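Local coordinates for Lactamase_B domain-containing protein (Bacillus lehensis G1, PDB 7EV5) that binds two zinc ions and probably acts as a dual-activity hydrolase, resembling both B3 metallo-beta-lactamases and glyoxalase II, at residues K3-G8 with E34-W39; D21-I26 with I118-F123; P73-T78 with A106-T111; W83-A88 with I100-P105; L152-I157 with P193-G198. All blocks are in the same frame, centred on the assembly; numbering follows the deposited sequence. Where two conformers were deposited one is given.

Contact 1. Residues K3-G8 with E34-W39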
# COMPACT_ATOMS: atom_id res chain seq x y z
N LYS A 3 9.30 -7.92 -4.77
CA LYS A 3 10.40 -7.11 -4.28
C LYS A 3 9.88 -5.94 -3.45
O LYS A 3 8.93 -5.26 -3.85
CB LYS A 3 11.29 -6.58 -5.41
CG LYS A 3 12.59 -6.01 -4.87
CD LYS A 3 13.60 -5.67 -5.95
CE LYS A 3 15.00 -5.58 -5.34
NZ LYS A 3 15.93 -4.79 -6.19
N GLN A 4 10.51 -5.73 -2.30
CA GLN A 4 10.33 -4.54 -1.49
C GLN A 4 11.30 -3.48 -1.97
O GLN A 4 12.51 -3.71 -2.03
CB GLN A 4 10.63 -4.89 -0.03
CG GLN A 4 10.48 -3.75 0.96
CD GLN A 4 10.84 -4.18 2.35
OE1 GLN A 4 11.91 -4.74 2.58
NE2 GLN A 4 9.93 -3.98 3.29
N ILE A 5 10.76 -2.31 -2.33
CA ILE A 5 11.55 -1.23 -2.92
C ILE A 5 11.30 0.06 -2.15
O ILE A 5 10.32 0.77 -2.44
CB ILE A 5 11.24 -1.08 -4.42
CG1 ILE A 5 11.42 -2.42 -5.15
CG2 ILE A 5 12.13 -0.01 -5.05
CD1 ILE A 5 11.11 -2.40 -6.63
N PRO A 6 12.13 0.40 -1.17
CA PRO A 6 11.96 1.69 -0.49
C PRO A 6 12.28 2.83 -1.44
O PRO A 6 13.24 2.76 -2.21
CB PRO A 6 12.99 1.63 0.65
CG PRO A 6 13.34 0.19 0.80
CD PRO A 6 13.17 -0.43 -0.55
N LEU A 7 11.44 3.88 -1.42
CA LEU A 7 11.55 4.96 -2.38
C LEU A 7 11.33 6.31 -1.73
O LEU A 7 10.49 6.46 -0.83
CB LEU A 7 10.49 4.82 -3.49
CG LEU A 7 10.62 3.62 -4.43
CD1 LEU A 7 9.34 3.46 -5.23
CD2 LEU A 7 11.81 3.78 -5.37
N GLY A 8 12.07 7.31 -2.21
CA GLY A 8 11.89 8.68 -1.77
C GLY A 8 12.60 8.97 -0.47
O GLY A 8 13.12 8.07 0.20
N GLU A 34 11.93 7.36 -11.10
CA GLU A 34 12.88 6.88 -12.11
C GLU A 34 13.60 5.62 -11.64
O GLU A 34 13.88 4.73 -12.45
CB GLU A 34 13.88 8.00 -12.45
CG GLU A 34 13.26 9.18 -13.18
CD GLU A 34 12.34 10.01 -12.30
OE1 GLU A 34 12.63 10.16 -11.09
OE2 GLU A 34 11.33 10.51 -12.83
N ALA A 35 13.89 5.51 -10.35
CA ALA A 35 14.49 4.28 -9.85
C ALA A 35 13.55 3.10 -10.02
O ALA A 35 13.98 1.99 -10.37
CB ALA A 35 14.88 4.44 -8.38
N LEU A 36 12.26 3.30 -9.75
CA LEU A 36 11.29 2.22 -9.89
C LEU A 36 11.05 1.88 -11.36
O LEU A 36 11.04 0.70 -11.73
CB LEU A 36 9.99 2.59 -9.19
CG LEU A 36 8.85 1.56 -9.35
CD1 LEU A 36 9.22 0.22 -8.76
CD2 LEU A 36 7.58 2.11 -8.71
N ILE A 37 10.86 2.91 -12.20
CA ILE A 37 10.57 2.68 -13.62
C ILE A 37 11.74 1.99 -14.31
O ILE A 37 11.55 1.01 -15.04
CB ILE A 37 10.20 4.00 -14.32
CG1 ILE A 37 8.81 4.47 -13.87
CG2 ILE A 37 10.22 3.83 -15.85
CD1 ILE A 37 8.56 5.94 -14.15
N THR A 38 12.96 2.48 -14.08
CA THR A 38 14.12 1.87 -14.74
C THR A 38 14.37 0.46 -14.24
O THR A 38 14.79 -0.40 -15.03
CB THR A 38 15.37 2.75 -14.63
OG1 THR A 38 15.72 2.95 -13.26
CG2 THR A 38 15.16 4.10 -15.31
N TRP A 39 14.10 0.17 -12.96
CA TRP A 39 14.23 -1.21 -12.49
C TRP A 39 13.26 -2.13 -13.21
O TRP A 39 13.63 -3.21 -13.68
CB TRP A 39 14.02 -1.30 -10.97
CG TRP A 39 14.12 -2.72 -10.45
CD1 TRP A 39 15.27 -3.39 -10.18
CD2 TRP A 39 13.05 -3.63 -10.18
NE1 TRP A 39 14.98 -4.66 -9.73
CE2 TRP A 39 13.62 -4.83 -9.73
CE3 TRP A 39 11.65 -3.54 -10.27
CZ2 TRP A 39 12.85 -5.93 -9.36
CZ3 TRP A 39 10.89 -4.64 -9.91
CH2 TRP A 39 11.49 -5.82 -9.46
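Ile-5 of strand 3-7 reaches over one face of the Trp-39 indole on helix 34-39. Its CD1 methyl lies 4.1 Å from the centroid of the six-membered ring, 21° off the ring normal. This is a CH-pi contact, offset toward the rim near CE3. The same methyl, Ile-5 CD1, also touches Leu-36 CD1 at 3.9 Å. Trp-39 CG stands anti to its backbone N (chi1 179°), on the side of the helix that faces the strand.

Leu-7 takes the other part of the contact. Its CD1 meets Leu-36 CB at 4.1 Å, and the two side chains cross at about a right angle. Leu-7 CD2 adds a looser touch on Ala-35 CB. Lys-3 closes the exposed end. Its extended chain brings CD to 3.5 Å from Trp-39 CZ2, an oblique approach to the ring.

Lys-3, Ile-5 and Leu-7 thus turn the same side of the strand to the helix. Val-16 of the next strand also touches Trp-39, and Val-66 of helix 63-70 touches Leu-36. The axes of strand 3-7 and helix 34-39 approach to 9.7 Å. This is an outer helix packed on an edge strand of one sheet, as in the alpha-beta/beta-alpha sandwich of the metallo-beta-lactamase fold.

Contact 2. Residues D21-I26 with I118-F123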
# COMPACT_ATOMS: atom_id res chain seq x y z
N ASP A 21 5.69 -15.28 -15.97
CA ASP A 21 5.48 -14.64 -17.27
C ASP A 21 5.93 -13.19 -17.30
O ASP A 21 5.66 -12.50 -18.30
CB ASP A 21 4.00 -14.72 -17.67
CG ASP A 21 3.55 -16.13 -17.99
OD1 ASP A 21 2.32 -16.38 -17.96
OD2 ASP A 21 4.41 -16.98 -18.27
N LYS A 22 6.59 -12.71 -16.24
CA LYS A 22 7.15 -11.36 -16.15
C LYS A 22 6.09 -10.26 -16.16
O LYS A 22 6.38 -9.12 -16.52
CB LYS A 22 8.27 -11.11 -17.16
CG LYS A 22 9.52 -11.94 -16.89
CD LYS A 22 10.77 -11.06 -16.82
CE LYS A 22 11.97 -11.82 -16.29
NZ LYS A 22 12.71 -11.04 -15.25
N GLU A 23 4.87 -10.58 -15.76
CA GLU A 23 3.85 -9.58 -15.51
C GLU A 23 3.93 -9.15 -14.05
O GLU A 23 4.43 -9.89 -13.20
CB GLU A 23 2.47 -10.15 -15.79
CG GLU A 23 2.28 -10.59 -17.22
CD GLU A 23 1.04 -11.45 -17.40
OE1 GLU A 23 0.78 -12.32 -16.54
OE2 GLU A 23 0.33 -11.24 -18.40
N ALA A 24 3.45 -7.95 -13.77
CA ALA A 24 3.69 -7.39 -12.45
C ALA A 24 2.54 -6.52 -11.97
O ALA A 24 1.81 -5.92 -12.77
CB ALA A 24 4.98 -6.57 -12.43
N VAL A 25 2.43 -6.43 -10.65
CA VAL A 25 1.51 -5.52 -9.96
C VAL A 25 2.35 -4.62 -9.06
O VAL A 25 3.23 -5.11 -8.34
CB VAL A 25 0.47 -6.31 -9.13
CG1 VAL A 25 -0.52 -5.38 -8.44
CG2 VAL A 25 -0.29 -7.27 -10.03
N ILE A 26 2.10 -3.32 -9.12
CA ILE A 26 2.87 -2.32 -8.38
C ILE A 26 2.01 -1.82 -7.22
O ILE A 26 0.85 -1.46 -7.44
CB ILE A 26 3.26 -1.14 -9.29
CG1 ILE A 26 4.12 -1.61 -10.47
CG2 ILE A 26 3.97 -0.07 -8.46
CD1 ILE A 26 4.36 -0.53 -11.53
N ILE A 118 -6.33 -8.97 -10.95
CA ILE A 118 -5.53 -8.18 -11.87
C ILE A 118 -4.80 -9.17 -12.76
O ILE A 118 -3.82 -9.80 -12.32
CB ILE A 118 -4.53 -7.27 -11.14
CG1 ILE A 118 -5.24 -6.32 -10.14
CG2 ILE A 118 -3.68 -6.48 -12.14
CD1 ILE A 118 -6.14 -5.28 -10.79
N GLY A 119 -5.25 -9.32 -14.00
CA GLY A 119 -4.66 -10.36 -14.84
C GLY A 119 -4.92 -11.72 -14.20
O GLY A 119 -6.06 -12.08 -13.91
N THR A 120 -3.85 -12.49 -13.96
CA THR A 120 -3.99 -13.75 -13.24
C THR A 120 -3.64 -13.64 -11.76
O THR A 120 -3.59 -14.66 -11.07
CB THR A 120 -3.19 -14.87 -13.90
OG1 THR A 120 -1.83 -14.45 -14.08
CG2 THR A 120 -3.79 -15.25 -15.25
N PHE A 121 -3.42 -12.43 -11.24
CA PHE A 121 -3.20 -12.24 -9.81
C PHE A 121 -4.55 -12.01 -9.14
O PHE A 121 -5.26 -11.06 -9.48
CB PHE A 121 -2.34 -11.00 -9.55
CG PHE A 121 -0.99 -11.03 -10.22
CD1 PHE A 121 0.12 -11.57 -9.58
CD2 PHE A 121 -0.82 -10.48 -11.47
CE1 PHE A 121 1.36 -11.56 -10.19
CE2 PHE A 121 0.42 -10.47 -12.10
CZ PHE A 121 1.52 -11.02 -11.44
N THR A 122 -4.89 -12.86 -8.18
CA THR A 122 -6.10 -12.64 -7.40
C THR A 122 -5.75 -12.25 -5.98
O THR A 122 -4.84 -12.83 -5.37
CB THR A 122 -7.04 -13.85 -7.44
OG1 THR A 122 -7.40 -14.11 -8.80
CG2 THR A 122 -8.32 -13.55 -6.65
N PHE A 123 -6.47 -11.26 -5.47
CA PHE A 123 -6.27 -10.75 -4.12
C PHE A 123 -7.58 -10.79 -3.37
O PHE A 123 -8.66 -10.59 -3.95
CB PHE A 123 -5.84 -9.28 -4.18
CG PHE A 123 -4.60 -9.05 -4.98
CD1 PHE A 123 -3.35 -9.25 -4.43
CD2 PHE A 123 -4.69 -8.61 -6.29
CE1 PHE A 123 -2.20 -9.03 -5.18
CE2 PHE A 123 -3.55 -8.39 -7.04
CZ PHE A 123 -2.31 -8.60 -6.49
O HOH W 1 -1.61 -11.57 -15.13
O HOH W 2 -0.54 -14.78 -16.45
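Val-25 and Phe-121 meet between two sheets: strands 23-26 and 121-123 run 30° apart, with axes 9.7 Å from each other at closest approach, and they meet through side chains. The second strand follows a type II' turn from Ile-118 to Phe-121. Gly-119 sits at its first central position with a positive phi, which glycine adopts readily.

Val-25 is central. Its CG2 methyl lies over one face of Phe-121, 3.9 Å from the ring centroid and 23° off the normal, a CH-pi contact. The two side chains slide past each other in opposite directions. Val-25 CG2 also touches Ile-118 CG2 at 4.1 Å. The other branch, CG1, anti to the backbone N (chi1 -178°), meets Phe-123 CZ tip to tip at 4.2 Å. Glu-23 O lies at the edge of the Phe-121 ring, 3.6 Å from CZ. Leu-17 of strand 12-18 touches both rings.

The polar part is bridged by water. Water 1 donates to Glu-23 OE1 at 2.9 Å and accepts from Thr-120 N at 2.7 Å. Water 2 donates to Glu-23 OE1 at 2.8 Å and is hydrogen-bonded to Thr-120 OG1. Asn-19 ND2 is hydrogen-bonded directly to Glu-23 OE1. The chemistry implies an apolar, buried join between the sheets, with a hydrated rim where three bonds hold one oxygen of a carboxylate that is probably charged.

Contact 3. Residues P73-T78 with A106-T111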
# COMPACT_ATOMS: atom_id res chain seq x y z
N PRO A 73 -3.83 1.22 -14.99
CA PRO A 73 -4.82 1.80 -14.08
C PRO A 73 -4.28 1.95 -12.66
O PRO A 73 -3.36 1.24 -12.24
CB PRO A 73 -5.94 0.76 -14.10
CG PRO A 73 -5.26 -0.53 -14.44
CD PRO A 73 -4.20 -0.14 -15.44
N VAL A 74 -4.90 2.88 -11.94
CA VAL A 74 -4.63 3.15 -10.53
C VAL A 74 -5.88 2.80 -9.73
O VAL A 74 -6.98 3.31 -10.03
CB VAL A 74 -4.25 4.63 -10.31
CG1 VAL A 74 -4.12 4.95 -8.81
CG2 VAL A 74 -2.97 4.96 -11.06
N TYR A 75 -5.72 1.97 -8.70
CA TYR A 75 -6.80 1.56 -7.81
C TYR A 75 -6.63 2.23 -6.45
O TYR A 75 -5.53 2.21 -5.88
CB TYR A 75 -6.79 0.04 -7.60
CG TYR A 75 -7.28 -0.77 -8.78
CD1 TYR A 75 -8.48 -1.46 -8.72
CD2 TYR A 75 -6.52 -0.86 -9.94
CE1 TYR A 75 -8.93 -2.21 -9.80
CE2 TYR A 75 -6.96 -1.61 -11.02
CZ TYR A 75 -8.16 -2.27 -10.93
OH TYR A 75 -8.56 -3.02 -12.03
N LEU A 76 -7.73 2.77 -5.90
CA LEU A 76 -7.71 3.46 -4.62
C LEU A 76 -9.11 3.40 -4.01
O LEU A 76 -10.10 3.42 -4.74
CB LEU A 76 -7.30 4.93 -4.82
CG LEU A 76 -7.33 5.85 -3.60
CD1 LEU A 76 -6.30 5.44 -2.54
CD2 LEU A 76 -7.05 7.29 -4.04
N HIS A 77 -9.18 3.33 -2.69
CA HIS A 77 -10.48 3.33 -2.02
C HIS A 77 -11.18 4.68 -2.18
O HIS A 77 -10.56 5.75 -2.06
CB HIS A 77 -10.33 3.01 -0.53
CG HIS A 77 -11.62 2.61 0.11
ND1 HIS A 77 -12.57 3.53 0.51
CD2 HIS A 77 -12.15 1.39 0.35
CE1 HIS A 77 -13.61 2.89 1.01
NE2 HIS A 77 -13.39 1.59 0.91
N THR A 78 -12.49 4.62 -2.44
CA THR A 78 -13.28 5.82 -2.69
C THR A 78 -13.20 6.83 -1.55
O THR A 78 -13.33 8.04 -1.78
CB THR A 78 -14.73 5.43 -3.00
OG1 THR A 78 -15.40 6.54 -3.61
CG2 THR A 78 -15.49 5.00 -1.75
N ALA A 106 -7.83 8.58 -9.50
CA ALA A 106 -7.73 7.15 -9.71
C ALA A 106 -8.76 6.73 -10.76
O ALA A 106 -9.84 7.32 -10.86
CB ALA A 106 -8.01 6.40 -8.40
N ASP A 107 -8.42 5.70 -11.53
CA ASP A 107 -9.40 5.27 -12.52
C ASP A 107 -10.18 4.03 -12.11
O ASP A 107 -11.09 3.63 -12.84
CB ASP A 107 -8.84 5.19 -13.95
CG ASP A 107 -7.59 4.36 -14.04
OD1 ASP A 107 -6.87 4.46 -15.06
OD2 ASP A 107 -7.34 3.59 -13.10
N HIS A 108 -9.91 3.49 -10.93
CA HIS A 108 -10.70 2.41 -10.35
C HIS A 108 -10.84 2.73 -8.87
O HIS A 108 -9.83 2.95 -8.19
CB HIS A 108 -9.98 1.07 -10.50
CG HIS A 108 -10.06 0.49 -11.88
ND1 HIS A 108 -9.24 0.89 -12.92
CD2 HIS A 108 -10.86 -0.48 -12.39
CE1 HIS A 108 -9.54 0.19 -14.00
NE2 HIS A 108 -10.51 -0.65 -13.70
N LEU A 109 -12.07 2.77 -8.37
CA LEU A 109 -12.35 3.14 -6.98
C LEU A 109 -12.91 1.94 -6.23
O LEU A 109 -13.95 1.39 -6.62
CB LEU A 109 -13.30 4.32 -6.87
CG LEU A 109 -12.80 5.62 -7.48
CD1 LEU A 109 -13.89 6.69 -7.41
CD2 LEU A 109 -11.54 6.09 -6.78
N LEU A 110 -12.24 1.56 -5.14
CA LEU A 110 -12.65 0.45 -4.30
C LEU A 110 -13.66 0.89 -3.25
O LEU A 110 -13.66 2.04 -2.79
CB LEU A 110 -11.42 -0.14 -3.59
CG LEU A 110 -10.37 -0.75 -4.53
CD1 LEU A 110 -9.03 -0.86 -3.82
CD2 LEU A 110 -10.83 -2.09 -5.06
N THR A 111 -14.54 -0.04 -2.86
CA THR A 111 -15.50 0.19 -1.79
C THR A 111 -15.50 -1.00 -0.83
O THR A 111 -14.73 -1.03 0.13
CB THR A 111 -16.91 0.43 -2.34
OG1 THR A 111 -17.23 -0.57 -3.32
CG2 THR A 111 -16.99 1.79 -2.96
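Tyr-75 and His-108 stack on neighbouring strands of a beta-alpha-beta unit, in which strands 74-77 and 108-110 pair in parallel at one edge of a mixed sheet. The tight part lies on the face of Tyr-75, His-77, His-108 and Leu-110. The Tyr-75 and His-108 rings form an offset stack, with centroids 4.2 Å apart and planes at 14°. The side chains lie side by side and point the same way. His-108 CB also sits over the Tyr-75 ring, 3.5 Å from its centroid. Leu-116 and Ile-118 of the other sheet touch Tyr-75.

The backbone ladder is straightest toward Thr-78. Leu-110 N donates to Leu-76 O at 2.9 Å, and Leu-76 N donates to His-108 O. Thr-78 N donates to Leu-110 O at 2.9 Å and 170°. At the looser end Val-74 O accepts from His-108 N at 139° and weakly from Asp-107 N.

The looser side includes the exposed Leu-109 and Asp-107. Leu-109 CD1 reaches Thr-78 OG1 only at 4.1 Å. Asp-107 has two conformers. In the one given OD2 accepts from Val-74 N at 2.8 Å, so this bond may not be constant.

On the opposite sheet face from Leu-109, His-77 has several partners. Its ND1 is hydrogen-bonded to Lys-79 N, and its ring stacks with His-127. Leu-110 O lies 3.5 Å above the centre of the His-77 ring, while His-77 NE2 makes a weak bond to Thr-111 O at 3.0 Å.

Contact 4. Residues W83-A88 with I100-P105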
# COMPACT_ATOMS: atom_id res chain seq x y z
N TRP A 83 -7.91 12.62 -2.29
CA TRP A 83 -6.60 12.87 -1.69
C TRP A 83 -5.48 12.91 -2.71
O TRP A 83 -4.45 13.56 -2.46
CB TRP A 83 -6.28 11.77 -0.67
CG TRP A 83 -7.07 11.87 0.60
CD1 TRP A 83 -8.29 12.46 0.78
CD2 TRP A 83 -6.68 11.34 1.86
NE1 TRP A 83 -8.69 12.33 2.09
CE2 TRP A 83 -7.71 11.65 2.78
CE3 TRP A 83 -5.56 10.65 2.31
CZ2 TRP A 83 -7.65 11.28 4.13
CZ3 TRP A 83 -5.50 10.28 3.65
CH2 TRP A 83 -6.55 10.60 4.54
N LEU A 84 -5.61 12.23 -3.85
CA LEU A 84 -4.51 12.16 -4.80
C LEU A 84 -4.14 13.55 -5.31
O LEU A 84 -2.96 13.87 -5.46
CB LEU A 84 -4.91 11.27 -5.99
CG LEU A 84 -5.04 9.78 -5.68
CD1 LEU A 84 -5.45 9.07 -6.96
CD2 LEU A 84 -3.75 9.18 -5.11
N GLU A 85 -5.14 14.38 -5.58
CA GLU A 85 -4.93 15.65 -6.25
C GLU A 85 -4.96 16.83 -5.31
O GLU A 85 -4.81 17.97 -5.77
CB GLU A 85 -6.00 15.83 -7.33
CG GLU A 85 -5.90 14.85 -8.47
CD GLU A 85 -7.16 14.79 -9.30
OE1 GLU A 85 -8.13 14.18 -8.84
OE2 GLU A 85 -7.17 15.39 -10.40
N ASP A 86 -5.16 16.60 -4.02
CA ASP A 86 -5.30 17.68 -3.04
C ASP A 86 -4.21 17.56 -1.99
O ASP A 86 -4.30 16.70 -1.08
CB ASP A 86 -6.69 17.65 -2.41
CG ASP A 86 -7.01 18.91 -1.63
OD1 ASP A 86 -6.06 19.59 -1.20
OD2 ASP A 86 -8.22 19.20 -1.45
N PRO A 87 -3.18 18.41 -2.05
CA PRO A 87 -2.07 18.31 -1.09
C PRO A 87 -2.45 18.72 0.32
O PRO A 87 -1.70 18.41 1.25
CB PRO A 87 -1.02 19.25 -1.68
CG PRO A 87 -1.84 20.32 -2.35
CD PRO A 87 -3.09 19.63 -2.88
N ALA A 88 -3.58 19.41 0.49
CA ALA A 88 -4.09 19.71 1.82
C ALA A 88 -4.73 18.51 2.49
O ALA A 88 -4.95 18.54 3.71
CB ALA A 88 -5.10 20.86 1.75
N ILE A 100 2.47 17.59 -2.84
CA ILE A 100 2.68 16.40 -3.66
C ILE A 100 1.31 15.93 -4.11
O ILE A 100 0.39 15.83 -3.29
CB ILE A 100 3.41 15.31 -2.87
CG1 ILE A 100 4.83 15.78 -2.54
CG2 ILE A 100 3.44 14.00 -3.66
CD1 ILE A 100 5.57 14.92 -1.57
N THR A 101 1.15 15.70 -5.41
CA THR A 101 -0.15 15.39 -5.98
C THR A 101 0.02 14.54 -7.23
O THR A 101 1.10 14.50 -7.84
CB THR A 101 -0.88 16.65 -6.44
OG1 THR A 101 -0.04 17.36 -7.36
CG2 THR A 101 -1.26 17.56 -5.27
N THR A 102 -1.06 13.87 -7.61
CA THR A 102 -1.19 13.38 -8.97
C THR A 102 -1.91 14.43 -9.81
O THR A 102 -2.47 15.40 -9.30
CB THR A 102 -1.98 12.06 -9.03
OG1 THR A 102 -3.34 12.31 -8.65
CG2 THR A 102 -1.36 11.02 -8.11
N ALA A 103 -1.87 14.23 -11.13
CA ALA A 103 -2.53 15.13 -12.06
C ALA A 103 -3.89 14.61 -12.52
O ALA A 103 -4.63 15.34 -13.20
CB ALA A 103 -1.64 15.39 -13.28
N LYS A 104 -4.24 13.38 -12.15
CA LYS A 104 -5.46 12.71 -12.56
C LYS A 104 -5.97 11.90 -11.37
O LYS A 104 -5.16 11.39 -10.59
CB LYS A 104 -5.18 11.73 -13.71
CG LYS A 104 -4.78 12.39 -15.03
CD LYS A 104 -4.47 11.33 -16.08
CE LYS A 104 -4.07 11.95 -17.40
NZ LYS A 104 -3.83 10.92 -18.46
N PRO A 105 -7.28 11.77 -11.22
CA PRO A 105 -7.83 10.89 -10.17
C PRO A 105 -7.57 9.43 -10.49
O PRO A 105 -7.15 9.06 -11.60
CB PRO A 105 -9.33 11.20 -10.18
CG PRO A 105 -9.61 11.71 -11.57
CD PRO A 105 -8.35 12.42 -12.01
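Leu-84 and Thr-102 are joined by the one direct hydrogen bond between these two irregular segments. Thr-102 N donates to Leu-84 O at 2.9 Å with an angle of 162°. The donor stands above the carbonyl plane, 43° out of it. The same oxygen, Leu-84 O, also takes a CA-H...O contact from Thr-101 CA at 3.2 Å.

Two more bonds shape the segments themselves. Thr-102 OG1 donates to Lys-104 O at 2.8 Å; this hydroxyl sits 3.3 Å from Leu-84 CB. Asp-86 OD1 accepts from Ala-88 N, an Asx turn.

The remaining contacts are van der Waals. The Glu-85 chain crosses Thr-102 at about a right angle and ends against Pro-105. Glu-85 OE1 lies 3.5 Å from Pro-105 CB, and OE2 lies near CD of the same ring. Thr-101 CG2 rests 3.7 Å from Pro-87 CD and also touches Glu-85 O.

Asn-90 ND2 ties the segments from outside, bonding to both Trp-83 O and Ile-100 O. Val-63 and Asp-64 of helix 63-70 touch Thr-102. The segments lead into and out of helix 92-96. They belong to the long beta-alpha-beta crossover from strand 74-77 to strand 108-110, near the zinc site: the Ile-100 side chain is about 7 Å from that of the zinc ligand Asp-58.

Contact 5. Residues L152-I157 with P193-G198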
# COMPACT_ATOMS: atom_id res chain seq x y z
N LEU A 152 0.11 -2.14 10.12
CA LEU A 152 0.89 -3.00 11.00
C LEU A 152 2.32 -3.03 10.49
O LEU A 152 2.55 -3.35 9.32
CB LEU A 152 0.32 -4.42 11.01
CG LEU A 152 1.07 -5.49 11.80
CD1 LEU A 152 1.12 -5.14 13.29
CD2 LEU A 152 0.46 -6.86 11.58
N PHE A 153 3.28 -2.71 11.35
CA PHE A 153 4.69 -2.77 10.98
C PHE A 153 5.37 -3.81 11.84
O PHE A 153 4.80 -4.35 12.79
CB PHE A 153 5.37 -1.42 11.23
CG PHE A 153 4.69 -0.25 10.58
CD1 PHE A 153 4.59 -0.17 9.19
CD2 PHE A 153 4.19 0.80 11.34
CE1 PHE A 153 3.98 0.94 8.59
CE2 PHE A 153 3.58 1.90 10.74
CZ PHE A 153 3.47 1.97 9.36
N GLN A 154 6.63 -4.10 11.50
CA GLN A 154 7.46 -4.89 12.39
C GLN A 154 7.71 -4.09 13.66
O GLN A 154 8.34 -3.02 13.61
CB GLN A 154 8.78 -5.21 11.69
CG GLN A 154 9.66 -6.16 12.47
CD GLN A 154 11.05 -6.24 11.89
OE1 GLN A 154 11.80 -5.26 11.90
NE2 GLN A 154 11.40 -7.41 11.35
N GLN A 155 7.18 -4.57 14.78
CA GLN A 155 7.37 -3.98 16.11
C GLN A 155 6.59 -2.69 16.38
O GLN A 155 6.78 -2.09 17.44
CB GLN A 155 8.85 -3.78 16.48
CG GLN A 155 9.60 -5.07 16.76
CD GLN A 155 9.10 -5.75 18.02
OE1 GLN A 155 8.55 -6.85 17.96
NE2 GLN A 155 9.28 -5.10 19.16
N SER A 156 5.72 -2.25 15.48
CA SER A 156 4.91 -1.07 15.76
C SER A 156 3.64 -1.15 14.92
O SER A 156 3.43 -2.10 14.16
CB SER A 156 5.66 0.25 15.54
OG SER A 156 5.97 0.47 14.17
N ILE A 157 2.79 -0.14 15.07
CA ILE A 157 1.55 -0.03 14.32
C ILE A 157 1.45 1.37 13.72
O ILE A 157 2.21 2.28 14.08
CB ILE A 157 0.30 -0.39 15.15
CG1 ILE A 157 0.11 0.60 16.30
CG2 ILE A 157 0.39 -1.81 15.67
CD1 ILE A 157 -1.16 0.33 17.11
N PRO A 193 11.10 -3.05 7.89
CA PRO A 193 11.34 -4.41 7.40
C PRO A 193 10.07 -5.24 7.25
O PRO A 193 9.04 -5.00 7.88
CB PRO A 193 12.24 -5.03 8.48
CG PRO A 193 12.84 -3.87 9.20
CD PRO A 193 11.80 -2.78 9.16
N LEU A 194 10.18 -6.27 6.41
CA LEU A 194 9.15 -7.29 6.34
C LEU A 194 9.02 -8.01 7.67
O LEU A 194 9.96 -8.09 8.46
CB LEU A 194 9.50 -8.31 5.25
CG LEU A 194 9.53 -7.82 3.81
CD1 LEU A 194 10.08 -8.93 2.93
CD2 LEU A 194 8.14 -7.40 3.35
N THR A 195 7.83 -8.55 7.92
CA THR A 195 7.58 -9.39 9.08
C THR A 195 6.52 -10.42 8.70
O THR A 195 6.16 -10.56 7.53
CB THR A 195 7.25 -8.53 10.31
OG1 THR A 195 7.26 -9.36 11.47
CG2 THR A 195 5.89 -7.86 10.16
N THR A 196 6.05 -11.18 9.68
CA THR A 196 4.94 -12.10 9.45
C THR A 196 3.87 -11.87 10.50
O THR A 196 4.12 -11.25 11.54
CB THR A 196 5.36 -13.58 9.47
OG1 THR A 196 5.88 -13.90 10.77
CG2 THR A 196 6.40 -13.87 8.39
N ILE A 197 2.67 -12.35 10.18
CA ILE A 197 1.55 -12.26 11.12
C ILE A 197 1.91 -12.91 12.44
O ILE A 197 1.73 -12.31 13.51
CB ILE A 197 0.29 -12.89 10.50
CG1 ILE A 197 -0.16 -12.10 9.27
CG2 ILE A 197 -0.82 -12.98 11.56
CD1 ILE A 197 -0.86 -10.82 9.59
N GLY A 198 2.45 -14.13 12.39
CA GLY A 198 2.77 -14.85 13.61
C GLY A 198 3.80 -14.12 14.46
O GLY A 198 3.66 -14.05 15.68
O HOH W 3 8.03 -2.79 9.34
O HOH W 4 12.63 -8.78 8.79
O HOH W 5 9.78 -10.04 11.89
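Gln-154 leans on Pro-193 and Thr-195, bringing a short, weakly bonded two-stranded hairpin, 152-157, against the segment that carries edge strand 195-196 of a larger sheet. Leu-152, at the start of the hairpin, packs on Ile-178 of helix 167-178. Phe-153 touches Thr-195 CG2 through its carbonyl carbon. Its ring leads away toward the zinc ligands Asp-150 and His-191, whose side chains lie about 4 Å from it.

Gln-154 makes most of the contact. CB lies 3.9 Å from Thr-195 CB; CG, anti to the backbone N (chi1 -174°), continues past Thr-195 toward Pro-193. Gln-154 N donates to water 3 at 2.9 Å, and that water is 2.8 Å from Pro-193 O. Two conformers are deposited for this residue, so the contacts of its end are less certain. In the one given OE1 is 3.2 Å from Pro-193 CG, and the chains cross at about a right angle. Gln-154 NE2 donates to water 5 at 3.1 Å, which donates to Thr-195 OG1 at 2.6 Å.

Gln-155 turns the chain with a positive phi. Ser-156 O closes the hairpin: it accepts from Phe-153 N at 2.9 Å and is also bonded to Asn-204 ND2. Ile-157 then packs on helix 167-178. Glu-200 joins the two sides: it is hydrogen-bonded to Gln-155 N through OE1 and to Thr-195 OG1 through OE2.

Overall arrangement
Contacts 1, 2 and 3 all reach the sheet that runs from strand 2-7 to strand 108-110. In contact 1 helix 33-42 packs on that sheet, and Leu-36 CD2 touches Ile-26 CG2 of contact 2 at 4.2 Å. Contact 2 joins it to the second sheet, and Ile-118 CD1 meets Tyr-75 OH of contact 3 at 3.5 Å. Contact 4 is nested in the loop that contact 3 closes; Leu-76 CD2 packs on Leu-84 CG at 3.6 Å. Contact 5 lies across the chain's centre from contacts 3 and 4. A bound zinc lies about 6 Å from the side chain of Phe-153, about 10 Å from that of Leu-76 and about 11 Å from those of Leu-7 and Ile-100.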